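PDB 5UPB: acetoacetate decarboxylase from Sphingomonas wittichii, which is an acetoacetate decarboxylase-like lyase that probably acts on keto-acid substrates through a Schiff-base intermediate. Local coordinates for the interface of chains A and B and the interface of chains A and C. Sequence-based numbering; all coordinates share one arbitrary frame. Chains: chain A/B/C, Acetoacetate decarboxylase.

The three contacts show how the deposited assembly of four copies uses two kinds of two-fold interface. Contact 1 joins chains A and B, while contacts 2 and 3 are patches of the A–C interface, their C-alpha centres about 18 Å apart. Contact 1 lies about 29 Å from contact 2 and 27 Å from contact 3, so chain A can hold both neighbours at once. No residue position is shared, but the segment after strand 125-129 serves two roles: A:Arg130 and A:Pro131 receive C:Met72 in contact 2, and C:His132 to C:Tyr134 reach across in contact 3. Two-fold symmetry repeats each contact.

Contact 1: the interface of chains A and B. Residues chain A 5, 15, 108, 111-112, 115, 186; chain B 5, 15, 108, 111-112, 115, 186.
Aromatic rings pack this contact between two copies most tightly where the two-fold axis pairs A:Trp186 with B:Trp186. The indoles lie face to face, with planes 1° apart and six-membered ring centroids separated by 3.8 Å. Each CG stands anti to its backbone N (chi1 -164°), and the far edge of each indole continues past the stack to the other chain's helix 108-116, where A:Trp186 CH2 touches B:Trp115 CB at 3.4 Å. Each Trp115 indole is in turn clamped on both faces. A:His5 comes edge-on over B:Trp115, its CD2 3.7 Å from CD2 of that indole, with the ring planes nearly perpendicular; A:Ile112 covers the opposite face with its CD1 methyl, 3.9 Å from the six-membered ring centroid.

Packing loosens at the margins. The side chains of A:Glu108 and B:Leu111 run nearly perpendicular, CG of the first 4.1 Å from CD1 of the second. At the histidine margin water replaces direct polar contact: water 2 lies in the plane of the A:His5 ring, 2.8 Å from NE2, and passes the link to the carbonyl B:Trp115 O at 2.9 Å. The patch provides a largely apolar, self-complementary seam that would hold two subunits together by shape and stacking if the deposited tetramer is biological.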
loop_
_atom_site.group_PDB
_atom_site.type_symbol
_atom_site.label_atom_id
_atom_site.label_comp_id
_atom_site.label_asym_id
_atom_site.label_seq_id
_atom_site.Cartn_x
_atom_site.Cartn_y
_atom_site.Cartn_z
ATOM N N HIS A 5 -20.241 -11.833 1.334
ATOM C CA HIS A 5 -19.090 -12.464 1.972
ATOM C C HIS A 5 -18.377 -11.445 2.856
ATOM O O HIS A 5 -18.329 -10.254 2.523
ATOM C CB HIS A 5 -18.050 -12.970 0.953
ATOM C CG HIS A 5 -18.579 -13.888 -0.106
ATOM N ND1 HIS A 5 -19.166 -15.099 0.181
ATOM C CD2 HIS A 5 -18.557 -13.790 -1.461
ATOM C CE1 HIS A 5 -19.502 -15.702 -0.947
ATOM N NE2 HIS A 5 -19.143 -14.931 -1.961
ATOM N N LEU A 15 -18.535 -7.718 3.937
ATOM C CA LEU A 15 -17.974 -6.479 3.396
ATOM C C LEU A 15 -19.007 -5.376 3.355
ATOM O O LEU A 15 -18.691 -4.208 3.592
ATOM C CB LEU A 15 -17.457 -6.685 1.982
ATOM C CG LEU A 15 -16.041 -7.090 1.698
ATOM C CD1 LEU A 15 -15.889 -7.119 0.161
ATOM C CD2 LEU A 15 -15.025 -6.184 2.336
ATOM N N GLU A 108 -11.824 -2.170 -0.872
ATOM C CA GLU A 108 -12.619 -3.125 -1.634
ATOM C C GLU A 108 -14.068 -3.173 -1.181
ATOM O O GLU A 108 -14.921 -3.603 -1.971
ATOM C CB GLU A 108 -11.956 -4.540 -1.606
ATOM C CG GLU A 108 -12.428 -5.499 -0.543
ATOM C CD GLU A 108 -11.948 -5.140 0.876
ATOM O OE1 GLU A 108 -12.277 -4.048 1.382
ATOM O OE2 GLU A 108 -11.227 -5.953 1.513
ATOM N N LEU A 111 -15.471 -0.977 -3.549
ATOM C CA LEU A 111 -15.528 -1.658 -4.832
ATOM C C LEU A 111 -16.761 -2.550 -4.927
ATOM O O LEU A 111 -17.510 -2.515 -5.922
ATOM C CB LEU A 111 -14.242 -2.453 -5.044
ATOM C CG LEU A 111 -14.166 -3.203 -6.373
ATOM C CD1 LEU A 111 -12.700 -3.347 -6.729
ATOM C CD2 LEU A 111 -14.853 -4.531 -6.267
ATOM N N ILE A 112 -16.976 -3.373 -3.914
ATOM C CA ILE A 112 -18.046 -4.346 -3.995
ATOM C C ILE A 112 -19.416 -3.679 -3.895
ATOM O O ILE A 112 -20.334 -4.014 -4.654
ATOM C CB ILE A 112 -17.837 -5.416 -2.912
ATOM C CG1 ILE A 112 -16.620 -6.326 -3.302
ATOM C CG2 ILE A 112 -19.120 -6.211 -2.703
ATOM C CD1 ILE A 112 -16.880 -7.206 -4.508
ATOM N N TRP A 115 -20.009 -2.462 -7.302
ATOM C CA TRP A 115 -20.368 -3.470 -8.296
ATOM C C TRP A 115 -21.814 -3.911 -8.112
ATOM O O TRP A 115 -22.532 -4.144 -9.094
ATOM C CB TRP A 115 -19.431 -4.692 -8.219
ATOM C CG TRP A 115 -18.104 -4.609 -8.931
ATOM C CD1 TRP A 115 -17.163 -3.622 -8.823
ATOM C CD2 TRP A 115 -17.550 -5.585 -9.841
ATOM N NE1 TRP A 115 -16.066 -3.912 -9.621
ATOM C CE2 TRP A 115 -16.274 -5.111 -10.244
ATOM C CE3 TRP A 115 -18.009 -6.804 -10.350
ATOM C CZ2 TRP A 115 -15.457 -5.806 -11.144
ATOM C CZ3 TRP A 115 -17.196 -7.495 -11.240
ATOM C CH2 TRP A 115 -15.932 -6.985 -11.629
ATOM N N TRP A 186 -22.696 -9.652 -13.475
ATOM C CA TRP A 186 -22.067 -10.731 -12.716
ATOM C C TRP A 186 -21.990 -11.933 -13.640
ATOM O O TRP A 186 -22.905 -12.768 -13.688
ATOM C CB TRP A 186 -22.837 -11.045 -11.435
ATOM C CG TRP A 186 -22.064 -11.861 -10.432
ATOM C CD1 TRP A 186 -22.403 -13.102 -9.942
ATOM C CD2 TRP A 186 -20.820 -11.511 -9.805
ATOM N NE1 TRP A 186 -21.460 -13.532 -9.033
ATOM C CE2 TRP A 186 -20.472 -12.584 -8.937
ATOM C CE3 TRP A 186 -19.974 -10.402 -9.879
ATOM C CZ2 TRP A 186 -19.311 -12.575 -8.153
ATOM C CZ3 TRP A 186 -18.805 -10.396 -9.105
ATOM C CH2 TRP A 186 -18.491 -11.488 -8.247
ATOM N N HIS B 5 -16.323 -6.230 -15.771
ATOM C CA HIS B 5 -15.926 -4.831 -15.792
ATOM C C HIS B 5 -14.399 -4.725 -15.886
ATOM O O HIS B 5 -13.687 -5.535 -15.295
ATOM C CB HIS B 5 -16.356 -4.135 -14.508
ATOM C CG HIS B 5 -17.837 -4.095 -14.272
ATOM N ND1 HIS B 5 -18.743 -3.642 -15.211
ATOM C CD2 HIS B 5 -18.558 -4.385 -13.162
ATOM C CE1 HIS B 5 -19.961 -3.677 -14.689
ATOM N NE2 HIS B 5 -19.872 -4.114 -13.442
ATOM N N LEU B 15 -11.284 -6.900 -15.934
ATOM C CA LEU B 15 -10.538 -7.471 -14.816
ATOM C C LEU B 15 -10.306 -8.967 -14.993
ATOM O O LEU B 15 -9.208 -9.481 -14.734
ATOM C CB LEU B 15 -11.317 -7.202 -13.539
ATOM C CG LEU B 15 -10.646 -6.926 -12.226
ATOM C CD1 LEU B 15 -9.509 -5.929 -12.364
ATOM C CD2 LEU B 15 -11.764 -6.422 -11.336
ATOM N N GLU B 108 -7.089 -7.224 -6.824
ATOM C CA GLU B 108 -8.540 -7.364 -6.938
ATOM C C GLU B 108 -8.943 -8.228 -8.117
ATOM O O GLU B 108 -10.061 -8.762 -8.113
ATOM C CB GLU B 108 -9.245 -5.977 -7.021
ATOM C CG GLU B 108 -9.471 -5.396 -8.400
ATOM C CD GLU B 108 -8.206 -4.912 -9.068
ATOM O OE1 GLU B 108 -7.303 -5.739 -9.323
ATOM O OE2 GLU B 108 -8.115 -3.699 -9.364
ATOM N N LEU B 111 -9.309 -11.324 -6.391
ATOM C CA LEU B 111 -10.532 -11.251 -5.599
ATOM C C LEU B 111 -11.746 -11.555 -6.457
ATOM O O LEU B 111 -12.630 -12.315 -6.055
ATOM C CB LEU B 111 -10.657 -9.877 -4.942
ATOM C CG LEU B 111 -11.875 -9.629 -4.056
ATOM C CD1 LEU B 111 -11.564 -8.596 -3.008
ATOM C CD2 LEU B 111 -13.079 -9.187 -4.902
ATOM N N ILE B 112 -11.843 -10.914 -7.619
ATOM C CA ILE B 112 -13.047 -11.041 -8.423
ATOM C C ILE B 112 -13.128 -12.407 -9.053
ATOM O O ILE B 112 -14.190 -13.046 -9.039
ATOM C CB ILE B 112 -13.132 -9.905 -9.470
ATOM C CG1 ILE B 112 -13.450 -8.595 -8.761
ATOM C CG2 ILE B 112 -14.182 -10.215 -10.551
ATOM C CD1 ILE B 112 -14.863 -8.493 -8.151
ATOM N N TRP B 115 -14.532 -14.513 -6.339
ATOM C CA TRP B 115 -15.947 -14.366 -6.046
ATOM C C TRP B 115 -16.794 -15.031 -7.118
ATOM O O TRP B 115 -17.825 -15.629 -6.813
ATOM C CB TRP B 115 -16.351 -12.878 -5.958
ATOM C CG TRP B 115 -16.103 -12.220 -4.684
ATOM C CD1 TRP B 115 -14.928 -12.178 -3.998
ATOM C CD2 TRP B 115 -17.042 -11.437 -3.925
ATOM N NE1 TRP B 115 -15.072 -11.425 -2.853
ATOM C CE2 TRP B 115 -16.363 -10.969 -2.779
ATOM C CE3 TRP B 115 -18.386 -11.108 -4.098
ATOM C CZ2 TRP B 115 -16.983 -10.176 -1.805
ATOM C CZ3 TRP B 115 -19.009 -10.323 -3.128
ATOM C CH2 TRP B 115 -18.306 -9.881 -1.993
ATOM N N TRP B 186 -24.163 -13.229 -4.980
ATOM C CA TRP B 186 -24.226 -11.877 -5.527
ATOM C C TRP B 186 -25.553 -11.305 -5.063
ATOM O O TRP B 186 -26.587 -11.488 -5.720
ATOM C CB TRP B 186 -24.111 -11.890 -7.054
ATOM C CG TRP B 186 -23.789 -10.556 -7.625
ATOM C CD1 TRP B 186 -24.532 -9.828 -8.514
ATOM C CD2 TRP B 186 -22.630 -9.766 -7.322
ATOM N NE1 TRP B 186 -23.897 -8.640 -8.796
ATOM C CE2 TRP B 186 -22.720 -8.579 -8.086
ATOM C CE3 TRP B 186 -21.513 -9.959 -6.492
ATOM C CZ2 TRP B 186 -21.747 -7.559 -8.016
ATOM C CZ3 TRP B 186 -20.535 -8.969 -6.441
ATOM C CH2 TRP B 186 -20.669 -7.765 -7.189
HETATM O O HOH W 1 -21.527 -5.274 -11.439
HETATM O O HOH W 2 -19.626 -14.783 -4.711
#

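Contact 2: the interface of chains A and C. Residues chain A 127, 129-131, 146-150, 161-163, 218; chain C 72-73, 76, 79.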
loop_
_atom_site.group_PDB
_atom_site.type_symbol
_atom_site.label_atom_id
_atom_site.label_comp_id
_atom_site.label_asym_id
_atom_site.label_seq_id
_atom_site.Cartn_x
_atom_site.Cartn_y
_atom_site.Cartn_z
ATOM N N THR A 127 -4.889 9.696 -4.694
ATOM C CA THR A 127 -4.649 10.778 -3.746
ATOM C C THR A 127 -5.364 12.035 -4.209
ATOM O O THR A 127 -5.223 12.435 -5.364
ATOM C CB THR A 127 -3.158 11.120 -3.623
ATOM O OG1 THR A 127 -2.421 10.003 -3.103
ATOM C CG2 THR A 127 -3.017 12.342 -2.711
ATOM N N ALA A 129 -5.257 15.967 -2.980
ATOM C CA ALA A 129 -4.604 16.942 -2.116
ATOM C C ALA A 129 -5.270 18.301 -2.277
ATOM O O ALA A 129 -5.320 18.834 -3.386
ATOM C CB ALA A 129 -3.116 17.075 -2.416
ATOM N N ARG A 130 -5.767 18.840 -1.185
ATOM C CA ARG A 130 -6.262 20.225 -1.119
ATOM C C ARG A 130 -5.529 20.975 -0.018
ATOM O O ARG A 130 -5.080 20.371 0.970
ATOM C CB ARG A 130 -7.775 20.303 -0.915
ATOM C CG ARG A 130 -8.490 19.431 -1.875
ATOM C CD ARG A 130 -9.966 19.775 -2.059
ATOM N NE ARG A 130 -10.692 19.966 -0.824
ATOM C CZ ARG A 130 -11.883 20.567 -0.736
ATOM N NH1 ARG A 130 -12.531 21.030 -1.827
ATOM N NH2 ARG A 130 -12.447 20.676 0.447
ATOM N N PRO A 131 -5.353 22.280 -0.181
ATOM C CA PRO A 131 -4.650 23.066 0.842
ATOM C C PRO A 131 -5.415 23.102 2.159
ATOM O O PRO A 131 -6.608 23.430 2.209
ATOM C CB PRO A 131 -4.543 24.442 0.205
ATOM C CG PRO A 131 -5.753 24.536 -0.719
ATOM C CD PRO A 131 -5.939 23.129 -1.238
ATOM N N VAL A 146 -4.240 25.944 -5.169
ATOM C CA VAL A 146 -4.090 24.831 -6.104
ATOM C C VAL A 146 -4.561 23.562 -5.418
ATOM O O VAL A 146 -4.435 23.416 -4.197
ATOM C CB VAL A 146 -2.652 24.698 -6.643
ATOM C CG1 VAL A 146 -2.351 25.884 -7.576
ATOM C CG2 VAL A 146 -1.615 24.611 -5.508
ATOM N N VAL A 147 -5.196 22.695 -6.213
ATOM C CA VAL A 147 -5.705 21.385 -5.806
ATOM C C VAL A 147 -5.188 20.353 -6.799
ATOM O O VAL A 147 -5.064 20.646 -7.994
ATOM C CB VAL A 147 -7.242 21.402 -5.778
ATOM C CG1 VAL A 147 -7.789 20.049 -5.414
ATOM C CG2 VAL A 147 -7.719 22.488 -4.805
ATOM N N GLY A 148 -4.858 19.154 -6.320
ATOM C CA GLY A 148 -4.325 18.123 -7.202
ATOM C C GLY A 148 -4.895 16.763 -6.870
ATOM O O GLY A 148 -5.236 16.477 -5.723
ATOM N N GLY A 149 -5.044 15.934 -7.897
ATOM C CA GLY A 149 -5.442 14.546 -7.680
ATOM C C GLY A 149 -4.727 13.654 -8.665
ATOM O O GLY A 149 -4.413 14.069 -9.787
ATOM N N ILE A 150 -4.481 12.410 -8.249
ATOM C CA ILE A 150 -3.797 11.454 -9.113
ATOM C C ILE A 150 -4.288 10.056 -8.756
ATOM O O ILE A 150 -4.663 9.766 -7.612
ATOM C CB ILE A 150 -2.251 11.570 -8.975
ATOM C CG1 ILE A 150 -1.515 10.735 -10.021
ATOM C CG2 ILE A 150 -1.795 11.072 -7.615
ATOM C CD1 ILE A 150 -0.056 11.173 -10.173
ATOM N N LEU A 161 -5.263 15.080 -12.339
ATOM C CA LEU A 161 -6.172 16.225 -12.388
ATOM C C LEU A 161 -5.639 17.321 -11.492
ATOM O O LEU A 161 -5.010 17.052 -10.464
ATOM C CB LEU A 161 -7.562 15.937 -11.857
ATOM C CG LEU A 161 -8.515 14.989 -12.526
ATOM C CD1 LEU A 161 -9.834 15.105 -11.768
ATOM C CD2 LEU A 161 -8.655 15.332 -13.994
ATOM N N GLY A 162 -5.965 18.562 -11.852
ATOM C CA GLY A 162 -5.584 19.677 -11.009
ATOM C C GLY A 162 -6.464 20.874 -11.289
ATOM O O GLY A 162 -7.170 20.940 -12.301
ATOM N N LEU A 163 -6.416 21.823 -10.369
ATOM C CA LEU A 163 -7.207 23.055 -10.454
ATOM C C LEU A 163 -6.397 24.184 -9.842
ATOM O O LEU A 163 -5.868 24.025 -8.739
ATOM C CB LEU A 163 -8.513 22.904 -9.671
ATOM C CG LEU A 163 -9.485 24.053 -9.781
ATOM C CD1 LEU A 163 -10.033 24.110 -11.198
ATOM C CD2 LEU A 163 -10.590 23.852 -8.758
ATOM N N PHE A 218 -6.663 21.193 -15.186
ATOM C CA PHE A 218 -5.817 20.435 -16.083
ATOM C C PHE A 218 -6.096 18.968 -15.836
ATOM O O PHE A 218 -6.525 18.572 -14.753
ATOM C CB PHE A 218 -4.327 20.754 -15.921
ATOM C CG PHE A 218 -3.591 19.801 -15.044
ATOM C CD1 PHE A 218 -3.154 18.577 -15.508
ATOM C CD2 PHE A 218 -3.309 20.161 -13.747
ATOM C CE1 PHE A 218 -2.477 17.701 -14.668
ATOM C CE2 PHE A 218 -2.641 19.301 -12.902
ATOM C CZ PHE A 218 -2.219 18.066 -13.365
ATOM N N MET C 72 1.509 21.192 -4.900
ATOM C CA MET C 72 0.349 20.331 -4.767
ATOM C C MET C 72 -0.411 20.174 -6.091
ATOM O O MET C 72 -1.021 19.114 -6.324
ATOM C CB MET C 72 -0.531 20.904 -3.663
ATOM C CG MET C 72 -1.931 20.457 -3.678
ATOM S SD MET C 72 -2.905 21.056 -2.244
ATOM C CE MET C 72 -1.814 20.860 -0.862
ATOM N N LEU C 73 -0.348 21.176 -6.987
ATOM C CA LEU C 73 -1.085 21.097 -8.252
ATOM C C LEU C 73 -0.623 19.914 -9.106
ATOM O O LEU C 73 -1.433 19.211 -9.717
ATOM C CB LEU C 73 -0.870 22.361 -9.079
ATOM C CG LEU C 73 -1.512 22.397 -10.472
ATOM C CD1 LEU C 73 -3.008 22.440 -10.375
ATOM C CD2 LEU C 73 -1.030 23.651 -11.240
ATOM N N PRO C 76 0.262 15.936 -5.957
ATOM C CA PRO C 76 -0.556 15.859 -4.739
ATOM C C PRO C 76 -0.043 14.878 -3.708
ATOM O O PRO C 76 -0.187 15.143 -2.512
ATOM C CB PRO C 76 -1.935 15.454 -5.273
ATOM C CG PRO C 76 -1.692 14.945 -6.672
ATOM C CD PRO C 76 -0.513 15.677 -7.171
ATOM N N ALA C 79 2.304 16.199 -1.031
ATOM C CA ALA C 79 1.792 17.313 -0.218
ATOM C C ALA C 79 0.956 16.889 0.990
ATOM O O ALA C 79 0.547 17.747 1.783
ATOM C CB ALA C 79 0.954 18.208 -1.115
HETATM O O HOH W 3 -2.234 16.559 -10.079
#
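A leucine and a proline from two short 3-10 helices of chain C form the apolar centre, pressed against the strands of chain A. C:Leu73 points CG anti to its backbone N (chi1 176°), which carries CD1 down to the backbone of strand 156-166, 3.8 Å from A:Gly162 CA. Its CB meets A:Val146 CB side-on, the two side chains running nearly perpendicular to each other. C:Pro76 lays its ring along the glycine pair of strand 146-153, with CG 3.9 Å from A:Gly149 CA. On the neighbouring strand A:Ala129 CB presses C:Pro76 CB at 3.5 Å, a tight contact for two carbons.

Further out, C:Met72 is extended until its last torsion bends (chi3 -42°), placing the thioether among backbone polar groups: SD lies 3.4 Å from the carbonyl A:Val146 O, and the terminal methyl turns toward A:Arg130. At the other margin A:Phe218 offers its edge, with CE2 3.4 Å from C:Leu73 O, which lies in the ring plane. The same carbonyl is also served by water 3, at 2.8 Å from C:Leu73 O and 2.8 Å from A:Leu161 O, so polar exchange between chains here is indirect.

In the fold, 3-10 helices 71-73 and 76-78 of one subunit rest on strands 125-129, 146-153, 156-166 and 212-221 of the other, docking a short helical stretch onto the strand surface.

Contact 3: the interface of chains A and C. Residues chain A 25-26, 208-211, 244-246; chain C 132-134.
The ring of C:Tyr134 is held flat between two unlike partners of chain A. Its CG stands anti to the carbonyl carbon (chi1 -77°), sending the ring into chain A. Over one face lies the guanidinium of A:Arg208, whose extended chain crosses the ring and lays the two planes 12° apart; CZ sits 3.7 Å from the ring centroid in a cation-pi stack. The opposite face rests on the methylene of A:Ser244, with CB 3.5 Å from the centroid. At the tip, the phenol OH points edge-on toward the carboxylate of A:Asp211, though the modelled separation is too short to be trusted in detail.

C:His132, two residues earlier, reaches A:Asp26 obliquely. Its NE2 donates to OD1 at 2.8 Å in a nearly straight bond, 171° at the hydrogen; the acceptor lies in the imidazole plane, whereas the histidine approaches from above the carboxylate plane. A:Ser244 OG also donates to that oxygen, at 3.1 Å, so the serine supports the tyrosine with its carbon and the aspartate with its hydroxyl. Within chain C, the backbone N of C:Tyr134 donates to C:His132 ND1 at 2.9 Å, fixing the ring rotation and presumably the NE2-protonated form. The backbone N of A:Ala25 lies over one imidazole face.

In the deposited assembly these groups hold the 132-134 loop of chain C on chain A, adding directional polar anchorage that may help to stabilise a biological tetramer.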
loop_
_atom_site.group_PDB
_atom_site.type_symbol
_atom_site.label_atom_id
_atom_site.label_comp_id
_atom_site.label_asym_id
_atom_site.label_seq_id
_atom_site.Cartn_x
_atom_site.Cartn_y
_atom_site.Cartn_z
ATOM N N ALA A 25 -17.891 14.041 1.324
ATOM C CA ALA A 25 -16.751 13.953 0.412
ATOM C C ALA A 25 -16.243 15.327 0.038
ATOM O O ALA A 25 -17.009 16.305 -0.046
ATOM C CB ALA A 25 -17.118 13.208 -0.874
ATOM N N ASP A 26 -14.950 15.383 -0.224
ATOM C CA ASP A 26 -14.335 16.500 -0.930
ATOM C C ASP A 26 -13.958 16.038 -2.328
ATOM O O ASP A 26 -13.368 14.967 -2.490
ATOM C CB ASP A 26 -13.129 17.032 -0.164
ATOM C CG ASP A 26 -13.486 17.508 1.236
ATOM O OD1 ASP A 26 -14.630 17.951 1.460
ATOM O OD2 ASP A 26 -12.632 17.461 2.109
ATOM N N ARG A 208 -26.292 17.131 -0.971
ATOM C CA ARG A 208 -25.798 18.458 -0.649
ATOM C C ARG A 208 -24.505 18.761 -1.397
ATOM O O ARG A 208 -23.615 17.917 -1.458
ATOM C CB ARG A 208 -25.568 18.635 0.859
ATOM C CG ARG A 208 -25.053 20.013 1.207
ATOM C CD ARG A 208 -24.806 20.210 2.677
ATOM N NE ARG A 208 -24.172 21.506 2.892
ATOM C CZ ARG A 208 -23.543 21.861 3.996
ATOM N NH1 ARG A 208 -23.468 21.009 5.007
ATOM N NH2 ARG A 208 -22.971 23.062 4.071
ATOM N N VAL A 209 -24.406 19.937 -1.979
ATOM C CA VAL A 209 -23.163 20.434 -2.563
ATOM C C VAL A 209 -22.934 21.823 -1.992
ATOM O O VAL A 209 -23.879 22.614 -1.845
ATOM C CB VAL A 209 -23.169 20.440 -4.102
ATOM C CG1 VAL A 209 -23.221 19.004 -4.623
ATOM C CG2 VAL A 209 -24.367 21.263 -4.646
ATOM N N GLY A 210 -21.680 22.136 -1.698
ATOM C CA GLY A 210 -21.357 23.446 -1.160
ATOM C C GLY A 210 -19.858 23.642 -1.170
ATOM O O GLY A 210 -19.108 22.792 -1.648
ATOM N N ASP A 211 -19.423 24.787 -0.654
ATOM C CA ASP A 211 -18.002 25.164 -0.631
ATOM C C ASP A 211 -17.353 24.948 -1.988
ATOM O O ASP A 211 -16.347 24.252 -2.141
ATOM C CB ASP A 211 -17.260 24.412 0.475
ATOM C CG ASP A 211 -17.743 24.823 1.862
ATOM O OD1 ASP A 211 -17.530 26.001 2.210
ATOM O OD2 ASP A 211 -18.382 24.014 2.573
ATOM N N SER A 244 -17.449 20.425 -1.885
ATOM C CA SER A 244 -17.833 19.402 -0.921
ATOM C C SER A 244 -19.219 18.879 -1.253
ATOM O O SER A 244 -20.089 19.596 -1.778
ATOM C CB SER A 244 -17.766 19.936 0.498
ATOM O OG SER A 244 -16.439 20.350 0.752
ATOM N N TYR A 245 -19.427 17.633 -0.867
ATOM C CA TYR A 245 -20.586 16.890 -1.285
ATOM C C TYR A 245 -21.013 15.914 -0.215
ATOM O O TYR A 245 -20.191 15.197 0.360
ATOM C CB TYR A 245 -20.088 16.123 -2.530
ATOM C CG TYR A 245 -20.988 15.182 -3.251
ATOM C CD1 TYR A 245 -22.330 15.372 -3.306
ATOM C CD2 TYR A 245 -20.455 14.034 -3.840
ATOM C CE1 TYR A 245 -23.136 14.501 -3.976
ATOM C CE2 TYR A 245 -21.250 13.142 -4.507
ATOM C CZ TYR A 245 -22.593 13.371 -4.574
ATOM O OH TYR A 245 -23.415 12.465 -5.224
ATOM N N GLY A 246 -22.321 15.806 -0.054
ATOM C CA GLY A 246 -22.892 14.833 0.855
ATOM C C GLY A 246 -24.075 14.186 0.177
ATOM O O GLY A 246 -24.817 14.841 -0.568
ATOM N N HIS C 132 -17.210 13.397 8.196
ATOM C CA HIS C 132 -17.171 14.511 7.258
ATOM C C HIS C 132 -18.372 15.417 7.529
ATOM O O HIS C 132 -19.485 14.919 7.739
ATOM C CB HIS C 132 -17.199 14.020 5.814
ATOM C CG HIS C 132 -16.933 15.093 4.817
ATOM N ND1 HIS C 132 -17.866 16.077 4.537
ATOM C CD2 HIS C 132 -15.856 15.357 4.036
ATOM C CE1 HIS C 132 -17.360 16.909 3.638
ATOM N NE2 HIS C 132 -16.148 16.493 3.310
ATOM N N PRO C 133 -18.183 16.736 7.601
ATOM C CA PRO C 133 -19.320 17.629 7.933
ATOM C C PRO C 133 -20.515 17.528 6.999
ATOM O O PRO C 133 -21.635 17.861 7.394
ATOM C CB PRO C 133 -18.693 19.029 7.871
ATOM C CG PRO C 133 -17.263 18.828 8.081
ATOM C CD PRO C 133 -16.909 17.460 7.492
ATOM N N TYR C 134 -20.317 17.170 5.745
ATOM C CA TYR C 134 -21.440 17.011 4.818
ATOM C C TYR C 134 -22.094 15.643 4.902
ATOM O O TYR C 134 -23.075 15.388 4.183
ATOM C CB TYR C 134 -20.976 17.268 3.394
ATOM C CG TYR C 134 -20.793 18.703 3.026
ATOM C CD1 TYR C 134 -19.960 19.530 3.752
ATOM C CD2 TYR C 134 -21.392 19.200 1.880
ATOM C CE1 TYR C 134 -19.796 20.839 3.410
ATOM C CE2 TYR C 134 -21.213 20.500 1.507
ATOM C CZ TYR C 134 -20.395 21.313 2.263
ATOM O OH TYR C 134 -20.206 22.629 1.876
#